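Long-range contacts in inactivation-no-after-potential D protein (PDB 5F67), which binds the C-terminal tail of the TRP channel through its third PDZ domain, probably as a scaffold of photoreceptor signalling: residues I37-G42 and I51-L56; D71-V76 and V100-L105. All coordinates share one frame; numbering follows the deposited sequence.

Interaction 1 (I37-G42 and I51-L56)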
loop_
_atom_site.group_PDB
_atom_site.type_symbol
_atom_site.label_atom_id
_atom_site.label_comp_id
_atom_site.label_asym_id
_atom_site.label_seq_id
_atom_site.Cartn_x
_atom_site.Cartn_y
_atom_site.Cartn_z
ATOM N N ILE A 37 1.425 -6.824 0.430
ATOM C CA ILE A 37 0.126 -6.230 0.109
ATOM C C ILE A 37 -0.316 -6.536 -1.310
ATOM O O ILE A 37 0.492 -6.919 -2.160
ATOM C CB ILE A 37 0.147 -4.679 0.230
ATOM C CG1 ILE A 37 1.228 -4.081 -0.689
ATOM C CG2 ILE A 37 0.358 -4.230 1.677
ATOM C CD1 ILE A 37 1.164 -2.536 -0.793
ATOM N N MET A 38 -1.616 -6.364 -1.551
ATOM C CA MET A 38 -2.152 -6.247 -2.903
ATOM C C MET A 38 -2.970 -4.972 -2.942
ATOM O O MET A 38 -3.409 -4.475 -1.894
ATOM C CB MET A 38 -3.030 -7.451 -3.255
ATOM C CG MET A 38 -2.238 -8.723 -3.407
ATOM S SD MET A 38 -3.323 -10.137 -3.510
ATOM C CE MET A 38 -2.075 -11.415 -3.570
ATOM N N VAL A 39 -3.172 -4.415 -4.134
ATOM C CA VAL A 39 -3.958 -3.204 -4.247
ATOM C C VAL A 39 -4.978 -3.358 -5.353
ATOM O O VAL A 39 -4.882 -4.269 -6.188
ATOM C CB VAL A 39 -3.086 -1.942 -4.516
ATOM C CG1 VAL A 39 -2.068 -1.730 -3.381
ATOM C CG2 VAL A 39 -2.352 -2.066 -5.856
ATOM N N ILE A 40 -5.971 -2.478 -5.325
ATOM C CA ILE A 40 -6.933 -2.371 -6.413
ATOM C C ILE A 40 -7.118 -0.900 -6.725
ATOM O O ILE A 40 -6.786 -0.022 -5.907
ATOM C CB ILE A 40 -8.299 -3.000 -6.042
ATOM C CG1 ILE A 40 -8.852 -2.396 -4.755
ATOM C CG2 ILE A 40 -8.188 -4.513 -5.913
ATOM C CD1 ILE A 40 -10.319 -2.729 -4.524
ATOM N N TYR A 41 -7.623 -0.613 -7.914
ATOM C CA TYR A 41 -8.127 0.715 -8.183
ATOM C C TYR A 41 -9.600 0.675 -7.799
ATOM O O TYR A 41 -10.368 -0.109 -8.362
ATOM C CB TYR A 41 -7.991 1.075 -9.669
ATOM C CG TYR A 41 -8.246 2.537 -9.902
ATOM C CD1 TYR A 41 -7.190 3.439 -10.022
ATOM C CD2 TYR A 41 -9.541 3.033 -9.943
ATOM C CE1 TYR A 41 -7.429 4.806 -10.209
ATOM C CE2 TYR A 41 -9.788 4.389 -10.128
ATOM C CZ TYR A 41 -8.727 5.265 -10.263
ATOM O OH TYR A 41 -8.971 6.610 -10.441
ATOM N N GLY A 42 -9.993 1.506 -6.841
ATOM C CA GLY A 42 -11.350 1.461 -6.339
ATOM C C GLY A 42 -11.905 2.824 -5.993
ATOM O O GLY A 42 -11.376 3.860 -6.409
ATOM N N ILE A 51 -6.190 4.374 -5.365
ATOM C CA ILE A 51 -5.588 3.070 -5.119
ATOM C C ILE A 51 -5.792 2.698 -3.654
ATOM O O ILE A 51 -5.487 3.491 -2.758
ATOM C CB ILE A 51 -4.075 3.101 -5.414
ATOM C CG1 ILE A 51 -3.841 3.580 -6.856
ATOM C CG2 ILE A 51 -3.442 1.726 -5.171
ATOM C CD1 ILE A 51 -4.280 2.571 -7.936
ATOM N N PHE A 52 -6.302 1.493 -3.411
ATOM C CA PHE A 52 -6.579 1.044 -2.043
ATOM C C PHE A 52 -5.928 -0.299 -1.769
ATOM O O PHE A 52 -5.842 -1.151 -2.646
ATOM C CB PHE A 52 -8.090 0.928 -1.813
ATOM C CG PHE A 52 -8.814 2.239 -1.918
ATOM C CD1 PHE A 52 -9.241 2.714 -3.153
ATOM C CD2 PHE A 52 -9.059 3.003 -0.786
ATOM C CE1 PHE A 52 -9.901 3.930 -3.257
ATOM C CE2 PHE A 52 -9.733 4.225 -0.880
ATOM C CZ PHE A 52 -10.154 4.686 -2.121
ATOM N N ILE A 53 -5.451 -0.492 -0.545
ATOM C CA ILE A 53 -4.958 -1.805 -0.145
ATOM C C ILE A 53 -6.136 -2.779 -0.162
ATOM O O ILE A 53 -7.174 -2.498 0.440
ATOM C CB ILE A 53 -4.363 -1.776 1.277
ATOM C CG1 ILE A 53 -3.271 -0.706 1.384
ATOM C CG2 ILE A 53 -3.830 -3.163 1.671
ATOM C CD1 ILE A 53 -2.077 -0.949 0.449
ATOM N N SER A 54 -5.976 -3.916 -0.840
ATOM C CA SER A 54 -7.075 -4.867 -1.012
ATOM C C SER A 54 -6.817 -6.193 -0.305
ATOM O O SER A 54 -7.738 -6.973 -0.076
ATOM C CB SER A 54 -7.327 -5.116 -2.498
ATOM O OG SER A 54 -6.177 -5.672 -3.114
ATOM N N ASP A 55 -5.559 -6.462 0.025
ATOM C CA ASP A 55 -5.253 -7.661 0.784
ATOM C C ASP A 55 -3.934 -7.472 1.490
ATOM O O ASP A 55 -3.146 -6.587 1.149
ATOM C CB ASP A 55 -5.237 -8.914 -0.114
ATOM C CG ASP A 55 -5.609 -10.182 0.641
ATOM O OD1 ASP A 55 -5.559 -10.188 1.891
ATOM O OD2 ASP A 55 -5.961 -11.185 -0.016
ATOM N N LEU A 56 -3.698 -8.303 2.494
ATOM C CA LEU A 56 -2.541 -8.138 3.355
ATOM C C LEU A 56 -2.088 -9.536 3.719
ATOM O O LEU A 56 -2.914 -10.382 4.078
ATOM C CB LEU A 56 -2.953 -7.359 4.610
ATOM C CG LEU A 56 -1.898 -7.019 5.650
ATOM C CD1 LEU A 56 -0.932 -5.994 5.088
ATOM C CD2 LEU A 56 -2.601 -6.485 6.892
#
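Ile53 meets Ile37 and Val39 with the end of its side chain. The Ile53 and Val39 side chains diverge at CB, that of Ile53 turning away from the strand 37-42, and Ile53 CG2 passes the carbonyl oxygen of Met38. CG1 stands beside its own backbone N (chi1 -55°), and beyond it CD1 swings back to meet Ile37 CD1 at 3.8 Å and Val39 CG1 at 3.9 Å. The Ile37 and Ile53 side chains cross at about a right angle, methyl against methyl. Ile51 CG2 packs on Val39 CB at 3.7 Å. One face of the hairpin carries Ile37 beside Leu56 and Tyr41 beside Ile51; the other carries Met38 alongside Asp55, pointing the same way, and Ile40 with Phe52. Ser54 CB sits 3.6 Å from Ile40 CG2.

The strands are antiparallel and interrupted by a classic beta bulge, in which Ser54 and Asp55 both face Met38. Ser54 N gives Met38 O a short, almost straight bond of 2.8 Å, while Asp55 N reaches the same oxygen only weakly; Met38 N in turn donates to Asp55 O. Beyond the bulge Ile40 and Phe52 exchange two backbone bonds. The edge of the Phe52 ring ends at Gly42, with CE1 3.5 Å from Gly42 O.

Ile37 and Leu56 bond to the bound peptide through their backbones, and Asp55 OD2 is hydrogen-bonded to one of its polar side chains. This fits the PDZ arrangement, where a ligand tail lies beside the strand corresponding to 37-44 and the helix corresponding to 86-95. Leu93 of helix 86-95 covers Ile37 and Val39, Thr90 covers Val39, Ala62 of helix 61-64 touches Ile37 and Leu56, and the strand 72-76 adjoins through Leu73 and Met72.

Interaction 2 (D71-V76 and V100-L105)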
loop_
_atom_site.group_PDB
_atom_site.type_symbol
_atom_site.label_atom_id
_atom_site.label_comp_id
_atom_site.label_asym_id
_atom_site.label_seq_id
_atom_site.Cartn_x
_atom_site.Cartn_y
_atom_site.Cartn_z
ATOM N N ASP A 71 -7.082 0.657 3.362
ATOM C CA ASP A 71 -6.345 1.926 3.436
ATOM C C ASP A 71 -6.154 2.501 2.039
ATOM O O ASP A 71 -5.909 1.746 1.090
ATOM C CB ASP A 71 -4.955 1.726 4.037
ATOM C CG ASP A 71 -4.968 1.590 5.543
ATOM O OD1 ASP A 71 -6.046 1.757 6.162
ATOM O OD2 ASP A 71 -3.877 1.327 6.110
ATOM N N MET A 72 -6.251 3.821 1.899
ATOM C CA MET A 72 -5.950 4.440 0.602
ATOM C C MET A 72 -4.452 4.693 0.521
ATOM O O MET A 72 -3.860 5.202 1.467
ATOM C CB MET A 72 -6.703 5.761 0.449
ATOM C CG MET A 72 -6.650 6.373 -0.951
ATOM S SD MET A 72 -7.508 7.972 -0.967
ATOM C CE MET A 72 -7.486 8.306 -2.740
ATOM N N LEU A 73 -3.843 4.326 -0.602
ATOM C CA LEU A 73 -2.409 4.504 -0.814
ATOM C C LEU A 73 -2.167 5.827 -1.530
ATOM O O LEU A 73 -2.588 6.007 -2.687
ATOM C CB LEU A 73 -1.854 3.336 -1.649
ATOM C CG LEU A 73 -0.376 3.458 -2.016
ATOM C CD1 LEU A 73 0.508 3.408 -0.775
ATOM C CD2 LEU A 73 0.018 2.357 -3.005
ATOM N N LEU A 74 -1.506 6.757 -0.838
ATOM C CA LEU A 74 -1.381 8.127 -1.329
ATOM C C LEU A 74 0.005 8.453 -1.901
ATOM O O LEU A 74 0.134 9.340 -2.746
ATOM C CB LEU A 74 -1.742 9.112 -0.215
ATOM C CG LEU A 74 -3.150 8.897 0.352
ATOM C CD1 LEU A 74 -3.363 9.741 1.603
ATOM C CD2 LEU A 74 -4.189 9.249 -0.684
ATOM N N ALA A 75 1.033 7.744 -1.451
ATOM C CA ALA A 75 2.368 7.887 -2.042
ATOM C C ALA A 75 3.220 6.651 -1.819
ATOM O O ALA A 75 3.037 5.933 -0.835
ATOM C CB ALA A 75 3.075 9.110 -1.477
ATOM N N VAL A 76 4.153 6.419 -2.737
ATOM C CA VAL A 76 5.169 5.377 -2.584
ATOM C C VAL A 76 6.512 6.078 -2.707
ATOM O O VAL A 76 6.836 6.598 -3.781
ATOM C CB VAL A 76 5.045 4.321 -3.682
ATOM C CG1 VAL A 76 6.164 3.269 -3.542
ATOM C CG2 VAL A 76 3.677 3.657 -3.609
ATOM N N VAL A 100 10.519 0.804 1.989
ATOM C CA VAL A 100 9.599 1.507 1.109
ATOM C C VAL A 100 8.691 2.364 1.969
ATOM O O VAL A 100 8.041 1.867 2.893
ATOM C CB VAL A 100 8.763 0.520 0.269
ATOM C CG1 VAL A 100 7.859 1.283 -0.719
ATOM C CG2 VAL A 100 9.676 -0.450 -0.482
ATOM N N THR A 101 8.687 3.662 1.684
ATOM C CA THR A 101 7.886 4.616 2.427
ATOM C C THR A 101 6.516 4.655 1.768
ATOM O O THR A 101 6.411 4.856 0.554
ATOM C CB THR A 101 8.484 6.021 2.328
ATOM O OG1 THR A 101 9.835 6.006 2.800
ATOM C CG2 THR A 101 7.657 7.023 3.154
ATOM N N MET A 102 5.462 4.450 2.547
ATOM C CA MET A 102 4.126 4.586 1.991
ATOM C C MET A 102 3.318 5.557 2.838
ATOM O O MET A 102 3.417 5.548 4.064
ATOM C CB MET A 102 3.428 3.228 1.949
ATOM C CG MET A 102 4.091 2.242 0.985
ATOM S SD MET A 102 3.143 0.718 0.821
ATOM C CE MET A 102 3.527 -0.107 2.366
ATOM N N ILE A 103 2.528 6.397 2.179
ATOM C CA ILE A 103 1.613 7.255 2.904
ATOM C C ILE A 103 0.254 6.625 2.734
ATOM O O ILE A 103 -0.197 6.380 1.606
ATOM C CB ILE A 103 1.583 8.686 2.345
ATOM C CG1 ILE A 103 2.949 9.352 2.559
ATOM C CG2 ILE A 103 0.514 9.499 3.058
ATOM C CD1 ILE A 103 3.040 10.757 1.993
ATOM N N LEU A 104 -0.391 6.348 3.860
ATOM C CA LEU A 104 -1.647 5.610 3.868
ATOM C C LEU A 104 -2.714 6.374 4.624
ATOM O O LEU A 104 -2.419 7.079 5.581
ATOM C CB LEU A 104 -1.441 4.256 4.552
ATOM C CG LEU A 104 -0.526 3.249 3.854
ATOM C CD1 LEU A 104 -0.188 2.095 4.801
ATOM C CD2 LEU A 104 -1.163 2.729 2.562
ATOM N N LEU A 105 -3.966 6.204 4.217
ATOM C CA LEU A 105 -5.081 6.835 4.920
ATOM C C LEU A 105 -6.108 5.772 5.288
ATOM O O LEU A 105 -6.683 5.114 4.409
ATOM C CB LEU A 105 -5.738 7.906 4.042
ATOM C CG LEU A 105 -7.000 8.560 4.620
ATOM C CD1 LEU A 105 -6.680 9.409 5.853
ATOM C CD2 LEU A 105 -7.676 9.410 3.567
#
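Leu73 and Leu104 meet through their branch methyls, Leu73 CD1 standing 3.8 Å from Leu104 CD2. The same Leu73 methyl touches Met102 at CB, 4.0 Å away, and lies near its SD, so one carbon serves two neighbours on the strand 100-105. On the opposite face Ile103 is gripped from two directions: its CG2 lies against Leu74 CB, and its CD1 reaches Ala75 CB at 3.8 Å. Ile103 CG1 is anti to the carbonyl carbon (chi1 -65°), which brings it toward Ala75 CB. Leu74 CD1 also packs on Leu105 CB.

This antiparallel pairing belongs to the four-stranded sheet of the PDZ domain, between the strands 25-30 and 79-80, and carries a classic beta bulge: Leu74 and Ala75 both face Ile103. Leu74 N donates to Ile103 O at 2.8 Å, whereas Ile103 N turns to Ala75 O at 3.1 Å. Met72 and Leu105 exchange a pair of backbone bonds.

Packing thins toward the Val100 end. Val76 CG1 meets Val100 CG1 at 3.8 Å, but the partly exposed Thr101 side chain comes no nearer than 5.4 Å to the segment 71-76, and its OG1 bonds instead to Gln28. Buried Asp71 stands at the opposite end of the pair, beside Leu104 and Leu105. Its side chain crosses that of Leu104 at about a right angle, OD2 4.0 Å from Leu104 CD1. The carboxylate looks outside the pair, to a salt bridge with Arg25, the backbone N of Lys68 and, through OD1, the hydroxyl of Thr106. An alanine here would probably leave Arg25 without its charged mate and deprive the Lys68 N-H and Thr106 hydroxyl of a partner.

The two interactions come in series along the chain, the hairpin 37-42/51-56 closing before the pair 71-76/100-105 opens, and their centres lie 11 Å apart. They abut along the strand 50-56: Ile53 N probably bonds to Asp71 O at 2.8 Å, and Ile51 O to Leu73 N at the same length. Phe52 CE2 also packs on Met72 CB. Interaction 1 belongs to the two-stranded hairpin and interaction 2 to the four-stranded sheet, within one PDZ domain. The hairpin bears the bound peptide at one end, whereas interaction 2 lies close to the centre of the chain, so the peptide-contacting hairpin is joined directly to the buried sheet.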